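Local coordinates for alginase (Pseudoalteromonas, PDB 4Q8K), which probably degrades alginate by beta-elimination, as a bacterial alginate lyase of polysaccharide lyase family 18, at residues S246-N249 and D250-A253; L264-T267 and S268-E272; A337-S340 and N341-K344. All coordinates share one frame; numbering follows the deposited sequence.

Contact 1: residues S246-N249 and D250-A253. With CA (calcium ion), chain B.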
ATOM      1  N   SER A 246      11.539  14.449  -4.124  1.00 27.99           N
ATOM      2  CA  SER A 246      11.265  15.728  -3.476  1.00 28.45           C
ATOM      3  C   SER A 246       9.772  15.940  -3.214  1.00 26.90           C
ATOM      4  O   SER A 246       8.924  15.291  -3.826  1.00 26.71           O
ATOM      5  CB  SER A 246      11.822  16.890  -4.309  1.00 34.15           C
ATOM      6  OG  SER A 246      11.208  16.958  -5.587  1.00 39.65           O
ATOM      7  N   GLY A 247       9.466  16.854  -2.300  1.00 27.42           N
ATOM      8  CA  GLY A 247       8.098  17.263  -2.047  1.00 28.71           C
ATOM      9  C   GLY A 247       7.491  16.784  -0.742  1.00 26.54           C
ATOM     10  O   GLY A 247       6.319  17.059  -0.480  1.00 26.55           O
ATOM     11  N   PHE A 248       8.275  16.091   0.080  1.00 28.07           N
ATOM     12  CA  PHE A 248       7.774  15.544   1.339  1.00 25.86           C
ATOM     13  C   PHE A 248       8.526  16.139   2.532  1.00 28.94           C
ATOM     14  O   PHE A 248       9.440  16.944   2.348  1.00 29.55           O
ATOM     15  CB  PHE A 248       7.865  14.008   1.332  1.00 26.29           C
ATOM     16  CG  PHE A 248       7.295  13.371   0.082  1.00 22.85           C
ATOM     17  CD1 PHE A 248       5.979  13.600  -0.285  1.00 23.51           C
ATOM     18  CD2 PHE A 248       8.074  12.557  -0.728  1.00 24.59           C
ATOM     19  CE1 PHE A 248       5.450  13.031  -1.426  1.00 20.66           C
ATOM     20  CE2 PHE A 248       7.545  11.986  -1.877  1.00 22.42           C
ATOM     21  CZ  PHE A 248       6.223  12.216  -2.222  1.00 22.54           C
ATOM     22  N   ASN A 249       8.126  15.761   3.743  1.00 26.58           N
ATOM     23  CA  ASN A 249       8.715  16.327   4.959  1.00 30.69           C
ATOM     24  C   ASN A 249      10.203  16.025   5.123  1.00 32.90           C
ATOM     25  O   ASN A 249      10.954  16.871   5.623  1.00 33.05           O
ATOM     26  CB  ASN A 249       7.984  15.844   6.214  1.00 28.96           C
ATOM     27  CG  ASN A 249       6.556  16.344   6.303  1.00 24.38           C
ATOM     28  OD1 ASN A 249       6.052  17.015   5.402  1.00 27.94           O
ATOM     29  ND2 ASN A 249       5.890  15.999   7.394  1.00 25.69           N
ATOM     30  N   ASP A 250      10.614  14.814   4.743  1.00 25.11           N
ATOM     31  CA  ASP A 250      12.015  14.422   4.824  1.00 26.05           C
ATOM     32  C   ASP A 250      12.639  14.473   3.431  1.00 29.63           C
ATOM     33  O   ASP A 250      13.470  15.340   3.150  1.00 31.90           O
ATOM     34  CB  ASP A 250      12.150  13.025   5.440  1.00 29.28           C
ATOM     35  CG  ASP A 250      13.594  12.616   5.663  1.00 30.25           C
ATOM     36  OD1 ASP A 250      14.156  12.947   6.731  1.00 32.09           O
ATOM     37  OD2 ASP A 250      14.159  11.947   4.780  1.00 27.69           O
ATOM     38  N   SER A 251      12.208  13.565   2.557  1.00 27.40           N
ATOM     39  CA  SER A 251      12.665  13.525   1.170  1.00 28.26           C
ATOM     40  C   SER A 251      14.174  13.324   1.070  1.00 29.51           C
ATOM     41  O   SER A 251      14.794  13.720   0.087  1.00 31.66           O
ATOM     42  CB  SER A 251      12.249  14.795   0.414  1.00 29.35           C
ATOM     43  OG  SER A 251      10.854  14.806   0.138  1.00 25.78           O
ATOM     44  N   VAL A 252      14.759  12.706   2.090  1.00 26.09           N
ATOM     45  CA  VAL A 252      16.179  12.395   2.059  1.00 28.64           C
ATOM     46  C   VAL A 252      16.385  10.892   1.915  1.00 26.13           C
ATOM     47  O   VAL A 252      15.998  10.123   2.779  1.00 27.39           O
ATOM     48  CB  VAL A 252      16.897  12.891   3.328  1.00 30.28           C
ATOM     49  CG1 VAL A 252      18.339  12.426   3.330  1.00 31.51           C
ATOM     50  CG2 VAL A 252      16.817  14.418   3.427  1.00 32.13           C
ATOM     51  N   ALA A 253      17.014  10.475   0.827  1.00 28.23           N
ATOM     52  CA  ALA A 253      17.185   9.050   0.557  1.00 25.68           C
ATOM     53  C   ALA A 253      17.987   8.321   1.623  1.00 28.00           C
ATOM     54  O   ALA A 253      19.018   8.810   2.086  1.00 28.33           O
ATOM     55  CB  ALA A 253      17.825   8.842  -0.816  1.00 28.26           C
TER
HETATM   56 CA    CA B 501      14.314   9.526   4.347  1.00 24.73          CA
HETATM   57  O   HOH W   1      12.756   9.989   2.442  1.00 24.10           O
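The ring of Phe248 meets Ser251 near its root: the hydroxyl OG of Ser251 lies 3.3 Å from CB of Phe248 and approaches the ring obliquely. One face of that ring carries the carbonyl O of Ser246, 4.1 Å above the plane and displaced toward the rim; the side chain otherwise leans on Lys273 and Ala275 of strand 271-280. The second flat group is the carboxylate of Asp250. Its OD2 sits 2.5 Å from the calcium ion and also accepts the backbone N of Val252 at 2.9 Å, this donor coming from above the carboxylate plane, 44° out of it. CG of Asp250 is anti to the backbone N (chi1 -175°), and this torsion carries the carboxylate to the metal.

Ser251 holds the turn from the inside. Its OG accepts from Phe248 N at 2.9 Å, in a moderately bent bond, and is also hydrogen-bonded to the carbonyl O of Glu245, so one hydroxyl ties two points of the incoming chain. Gly247 lies between those points with backbone angles at which a CB would collide with the carbonyl of Ser246. The carboxylate of Asp259 accepts the backbone N-H groups of Asp250 and Ser251 on its two oxygens, a second-shell hold on the backbone that carries the Asp250 ligand.

The calcium is further bound by the carbonyl O of Val252 at 2.4 Å and by water 1, while Asp242, Asn255 and Ile257 complete the shell. Asp250 thus forms an Asx turn whose acceptor oxygen doubles as a metal ligand, in a calcium-binding loop that links two neighbouring strands of the lyase's beta-sandwich.

Contact 2: residues L264-T267 and S268-E272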
ATOM      1  N   LEU A 264      -3.008  10.670  -5.144  1.00 18.73           N
ATOM      2  CA  LEU A 264      -4.385  10.520  -5.598  1.00 17.32           C
ATOM      3  C   LEU A 264      -4.509  10.965  -7.048  1.00 20.29           C
ATOM      4  O   LEU A 264      -4.130  12.084  -7.397  1.00 22.40           O
ATOM      5  CB  LEU A 264      -5.331  11.364  -4.733  1.00 20.85           C
ATOM      6  CG  LEU A 264      -5.338  11.034  -3.242  1.00 17.19           C
ATOM      7  CD1 LEU A 264      -6.249  12.014  -2.478  1.00 19.30           C
ATOM      8  CD2 LEU A 264      -5.792   9.600  -3.026  1.00 18.40           C
ATOM      9  N   ARG A 265      -5.057  10.103  -7.898  1.00 19.92           N
ATOM     10  CA  ARG A 265      -5.230  10.473  -9.299  1.00 25.11           C
ATOM     11  C   ARG A 265      -6.512  11.284  -9.504  1.00 25.48           C
ATOM     12  O   ARG A 265      -7.613  10.771  -9.316  1.00 24.65           O
ATOM     13  CB  ARG A 265      -5.236   9.226 -10.180  1.00 25.65           C
ATOM     14  CG  ARG A 265      -5.077   9.527 -11.657  1.00 31.05           C
ATOM     15  CD  ARG A 265      -4.806   8.254 -12.467  1.00 32.29           C
ATOM     16  NE  ARG A 265      -3.551   7.582 -12.111  1.00 34.77           N
ATOM     17  CZ  ARG A 265      -2.346   7.963 -12.537  1.00 35.83           C
ATOM     18  NH1 ARG A 265      -1.261   7.289 -12.172  1.00 37.96           N
ATOM     19  NH2 ARG A 265      -2.222   9.023 -13.324  1.00 34.75           N
ATOM     20  N   ASN A 266      -6.375  12.550  -9.883  1.00 21.70           N
ATOM     21  CA  ASN A 266      -7.552  13.405 -10.026  1.00 24.12           C
ATOM     22  C   ASN A 266      -8.401  13.111 -11.269  1.00 25.14           C
ATOM     23  O   ASN A 266      -8.088  12.202 -12.049  1.00 24.39           O
ATOM     24  CB  ASN A 266      -7.202  14.902  -9.890  1.00 23.60           C
ATOM     25  CG  ASN A 266      -6.321  15.431 -11.027  1.00 28.73           C
ATOM     26  OD1 ASN A 266      -5.514  16.343 -10.816  1.00 29.22           O
ATOM     27  ND2 ASN A 266      -6.494  14.897 -12.227  1.00 27.25           N
ATOM     28  N   THR A 267      -9.479  13.872 -11.441  1.00 28.18           N
ATOM     29  CA  THR A 267     -10.433  13.632 -12.519  1.00 28.57           C
ATOM     30  C   THR A 267      -9.849  13.951 -13.894  1.00 32.60           C
ATOM     31  O   THR A 267     -10.402  13.546 -14.915  1.00 33.64           O
ATOM     32  CB  THR A 267     -11.747  14.431 -12.318  1.00 29.22           C
ATOM     33  OG1 THR A 267     -11.455  15.829 -12.204  1.00 31.71           O
ATOM     34  CG2 THR A 267     -12.472  13.966 -11.071  1.00 30.07           C
ATOM     35  N   SER A 268      -8.736  14.678 -13.913  1.00 26.46           N
ATOM     36  CA  SER A 268      -8.024  14.965 -15.154  1.00 30.78           C
ATOM     37  C   SER A 268      -7.025  13.859 -15.511  1.00 32.67           C
ATOM     38  O   SER A 268      -6.423  13.880 -16.586  1.00 34.07           O
ATOM     39  CB  SER A 268      -7.291  16.300 -15.047  1.00 31.66           C
ATOM     40  OG  SER A 268      -8.203  17.376 -14.899  1.00 32.48           O
ATOM     41  N   GLY A 269      -6.831  12.908 -14.603  1.00 28.78           N
ATOM     42  CA  GLY A 269      -5.923  11.800 -14.846  1.00 32.62           C
ATOM     43  C   GLY A 269      -4.530  12.051 -14.303  1.00 29.01           C
ATOM     44  O   GLY A 269      -3.611  11.266 -14.539  1.00 31.67           O
ATOM     45  N   ASN A 270      -4.361  13.152 -13.580  1.00 27.32           N
ATOM     46  CA  ASN A 270      -3.058  13.483 -13.021  1.00 29.08           C
ATOM     47  C   ASN A 270      -2.973  13.206 -11.528  1.00 27.21           C
ATOM     48  O   ASN A 270      -3.916  13.477 -10.781  1.00 26.32           O
ATOM     49  CB  ASN A 270      -2.706  14.940 -13.313  1.00 29.79           C
ATOM     50  CG  ASN A 270      -2.812  15.275 -14.785  1.00 34.81           C
ATOM     51  OD1 ASN A 270      -3.399  16.287 -15.159  1.00 37.43           O
ATOM     52  ND2 ASN A 270      -2.247  14.420 -15.631  1.00 33.13           N
ATOM     53  N   GLU A 271      -1.838  12.668 -11.091  1.00 25.03           N
ATOM     54  CA  GLU A 271      -1.653  12.385  -9.677  1.00 22.47           C
ATOM     55  C   GLU A 271      -1.339  13.647  -8.890  1.00 23.11           C
ATOM     56  O   GLU A 271      -0.501  14.461  -9.289  1.00 25.41           O
ATOM     57  CB  GLU A 271      -0.542  11.357  -9.451  1.00 23.36           C
ATOM     58  CG  GLU A 271      -0.890   9.958  -9.928  1.00 23.44           C
ATOM     59  CD  GLU A 271       0.144   8.921  -9.500  1.00 26.81           C
ATOM     60  OE1 GLU A 271       1.346   9.249  -9.402  1.00 24.92           O
ATOM     61  OE2 GLU A 271      -0.253   7.771  -9.238  1.00 29.37           O
ATOM     62  N   GLU A 272      -2.019  13.798  -7.760  1.00 19.09           N
ATOM     63  CA  GLU A 272      -1.666  14.813  -6.783  1.00 19.68           C
ATOM     64  C   GLU A 272      -1.076  14.112  -5.573  1.00 20.42           C
ATOM     65  O   GLU A 272      -1.647  13.146  -5.075  1.00 19.29           O
ATOM     66  CB  GLU A 272      -2.911  15.622  -6.387  1.00 19.24           C
ATOM     67  CG  GLU A 272      -3.563  16.305  -7.578  1.00 20.37           C
ATOM     68  CD  GLU A 272      -4.755  17.193  -7.211  1.00 23.55           C
ATOM     69  OE1 GLU A 272      -4.841  17.680  -6.060  1.00 22.44           O
ATOM     70  OE2 GLU A 272      -5.607  17.401  -8.100  1.00 26.09           O
TER
HETATM   71  O   HOH W   2      -8.988  17.167 -12.006  1.00 30.81           O
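Arg265 and Glu271 cross at a slant on the same face of the hairpin, and here the contact is tight. The guanidinium lies with CG of Glu271 3.4 Å above its plane, toward the rim, and the planes of guanidinium and carboxylate are only 25° apart. A salt bridge of 3.1 Å joins Arg265 NH1 to Glu271 OE2, but the oxygen stands well out of the guanidinium plane, so charge attraction rather than a directed N-H holds it. The directed bond is at the edge: NH2 of Arg265 reaches the carbonyl O of Gly269 at 2.9 Å, with that oxygen almost in the guanidinium plane. A bend at chi3 (-63°) folds the arginine back over the turn to make this possible. Lys237 and Arg263 share the charge of Glu271, and Arg265 NE bonds to the carbonyl of Thr234.

The backbone beneath is a beta hairpin joining strands 257-265 and 271-280. Leu264 and Glu272 form its hydrogen-bonded pair, with Glu272 N 2.7 Å from Leu264 O. Asn266 to Gly269 make a type I turn closed by Gly269 N on Asn266 O at 2.9 Å, and Asn266 N also donates to Asn270 O at 2.8 Å; with Gly269 at positive phi this is the type I turn plus G1 bulge. Cutting Arg265 back to an alanine is likely to leave the Gly269 carbonyl without its side-chain donor and Glu271 without one of its positive neighbours.

On the other face, Leu264 is buried against Phe305 and Ile307 of strand 303-308. The outer end of the turn is looser. There Thr267 and Ser268 are exposed and meet through solvent, water 2 lying 2.8 Å from Thr267 OG1 and 3.0 Å from Ser268 OG.

Contact 3: residues A337-S340 and N341-K344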
ATOM      1  N   ALA A 337      10.106  -7.398 -14.892  1.00 27.84           N
ATOM      2  CA  ALA A 337       8.715  -7.780 -14.668  1.00 28.78           C
ATOM      3  C   ALA A 337       8.528  -9.286 -14.831  1.00 26.54           C
ATOM      4  O   ALA A 337       9.005  -9.880 -15.801  1.00 28.56           O
ATOM      5  CB  ALA A 337       7.805  -7.032 -15.623  1.00 27.68           C
ATOM      6  N   GLY A 338       7.841  -9.897 -13.873  1.00 26.13           N
ATOM      7  CA  GLY A 338       7.555 -11.320 -13.934  1.00 28.23           C
ATOM      8  C   GLY A 338       8.703 -12.210 -13.504  1.00 28.59           C
ATOM      9  O   GLY A 338       8.563 -13.428 -13.457  1.00 27.47           O
ATOM     10  N   ASN A 339       9.841 -11.602 -13.180  1.00 27.57           N
ATOM     11  CA  ASN A 339      11.037 -12.358 -12.826  1.00 27.79           C
ATOM     12  C   ASN A 339      11.345 -12.237 -11.346  1.00 24.99           C
ATOM     13  O   ASN A 339      12.016 -11.295 -10.926  1.00 25.33           O
ATOM     14  CB  ASN A 339      12.225 -11.843 -13.648  1.00 28.59           C
ATOM     15  CG  ASN A 339      13.482 -12.675 -13.459  1.00 27.54           C
ATOM     16  OD1 ASN A 339      14.336 -12.712 -14.347  1.00 35.77           O
ATOM     17  ND2 ASN A 339      13.616 -13.326 -12.306  1.00 24.92           N
ATOM     18  N   SER A 340      10.862 -13.184 -10.553  1.00 26.70           N
ATOM     19  CA  SER A 340      10.984 -13.099  -9.104  1.00 27.51           C
ATOM     20  C   SER A 340      12.440 -13.055  -8.641  1.00 28.24           C
ATOM     21  O   SER A 340      12.777 -12.364  -7.679  1.00 26.69           O
ATOM     22  CB  SER A 340      10.254 -14.259  -8.431  1.00 26.63           C
ATOM     23  OG  SER A 340      10.390 -14.195  -7.020  1.00 29.90           O
ATOM     24  N   ASN A 341      13.296 -13.811  -9.319  1.00 25.66           N
ATOM     25  CA  ASN A 341      14.711 -13.830  -8.973  1.00 28.24           C
ATOM     26  C   ASN A 341      15.339 -12.441  -9.183  1.00 26.79           C
ATOM     27  O   ASN A 341      16.225 -12.028  -8.426  1.00 29.64           O
ATOM     28  CB  ASN A 341      15.468 -14.909  -9.769  1.00 30.85           C
ATOM     29  CG  ASN A 341      15.354 -16.305  -9.145  1.00 34.87           C
ATOM     30  OD1 ASN A 341      15.896 -17.279  -9.676  1.00 39.98           O
ATOM     31  ND2 ASN A 341      14.659 -16.405  -8.022  1.00 29.20           N
ATOM     32  N   SER A 342      14.892 -11.726 -10.207  1.00 25.87           N
ATOM     33  CA  SER A 342      15.404 -10.376 -10.431  1.00 28.67           C
ATOM     34  C   SER A 342      15.132  -9.475  -9.220  1.00 29.63           C
ATOM     35  O   SER A 342      15.983  -8.678  -8.822  1.00 28.48           O
ATOM     36  CB  SER A 342      14.867  -9.751 -11.723  1.00 27.73           C
ATOM     37  OG  SER A 342      13.516  -9.332 -11.590  1.00 25.02           O
ATOM     38  N   PHE A 343      13.954  -9.614  -8.618  1.00 28.28           N
ATOM     39  CA  PHE A 343      13.615  -8.791  -7.460  1.00 22.70           C
ATOM     40  C   PHE A 343      14.361  -9.251  -6.221  1.00 24.30           C
ATOM     41  O   PHE A 343      14.781  -8.446  -5.391  1.00 24.62           O
ATOM     42  CB  PHE A 343      12.093  -8.775  -7.234  1.00 23.93           C
ATOM     43  CG  PHE A 343      11.332  -8.216  -8.395  1.00 24.70           C
ATOM     44  CD1 PHE A 343      11.686  -6.989  -8.941  1.00 24.44           C
ATOM     45  CD2 PHE A 343      10.295  -8.930  -8.975  1.00 25.48           C
ATOM     46  CE1 PHE A 343      11.012  -6.470 -10.021  1.00 26.23           C
ATOM     47  CE2 PHE A 343       9.617  -8.423 -10.058  1.00 25.92           C
ATOM     48  CZ  PHE A 343       9.970  -7.185 -10.584  1.00 29.46           C
ATOM     49  N   LYS A 344      14.536 -10.544  -6.117  1.00 25.08           N
ATOM     50  CA  LYS A 344      15.408 -11.077  -5.121  1.00 23.68           C
ATOM     51  C   LYS A 344      16.743 -10.368  -5.099  1.00 25.81           C
ATOM     52  O   LYS A 344      17.195  -9.964  -4.093  1.00 26.23           O
ATOM     53  CB  LYS A 344      15.662 -12.548  -5.392  1.00 24.74           C
ATOM     54  CG  LYS A 344      16.481 -13.182  -4.313  1.00 32.16           C
ATOM     55  CD  LYS A 344      16.822 -14.627  -4.613  1.00 32.10           C
ATOM     56  CE  LYS A 344      17.540 -15.220  -3.440  1.00 38.33           C
ATOM     57  NZ  LYS A 344      18.953 -14.900  -3.602  1.00 46.25           N
TER
HETATM   58  O   HOH W   3      12.774 -15.342  -6.022  1.00 32.97           O
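Ser342 turns its hydroxyl back against Asn339, the N-cap residue of helix 340-349. Its OG sits between its own backbone N and carbonyl carbon (chi1 75°), which turns OG back toward the start of the helix, and OG donates to the carbonyl O of Asn339 at 2.6 Å, lying in the carbonyl plane on a lone pair. The same hydroxyl stands 3.9 Å above the ring plane of Phe343, over its centre, while CD2 of the ring comes within 3.5 Å of Asn339 O from an oblique direction. The ring itself is buried, touching Trp187 and Ser325.

The side chain of Asn339 lies across the helix start, its CB 3.5 Å from Ser342 OG. On another side Ser340 and Asn341 share a solvent bridge: water 3 is 2.8 Å from Ser340 OG and accepts from Asn341 ND2. Ser340 OG is also bonded to Trp187 NE1. Lys344 extends outward to a salt bridge with Glu348, while its backbone N meets Ser340 O at 3.0 Å, the first straight helical bond across this junction. The Cys334-Cys346 disulfide also joins the preceding loop to this helix.

Backbone donors reach Asn339 O poorly: the bonds from Phe343 N (3.5 Å) and Ser342 N are both weak, the second strongly bent. The Ser342 hydroxyl makes up for them with the short bond to the N-cap carbonyl and, being hydrogen-bonded to the backbone N of Glu336 as well, ties the helix start to the loop before it.

All three contacts lie at the surface, their centres 18 to 19 Å from the centre of the chain. Contacts 2 and 3 each send one buried side chain inward; contact 1 has none among its touching residues. Contacts 1 and 2 share elements: the calcium loop leads into strand 257-265, whose far end opens the hairpin, and Phe248 and Asn249 of contact 1 touch strand 271-280, the hairpin's second strand. Contact 3 stands apart, about 17 Å from contact 2 at nearest atoms. The chemistry differs with place in the fold: metal coordination in an irregular loop, charge pairing and strand bonds at a hairpin, a serine hydroxyl bonded to the N-cap carbonyl at a helix start.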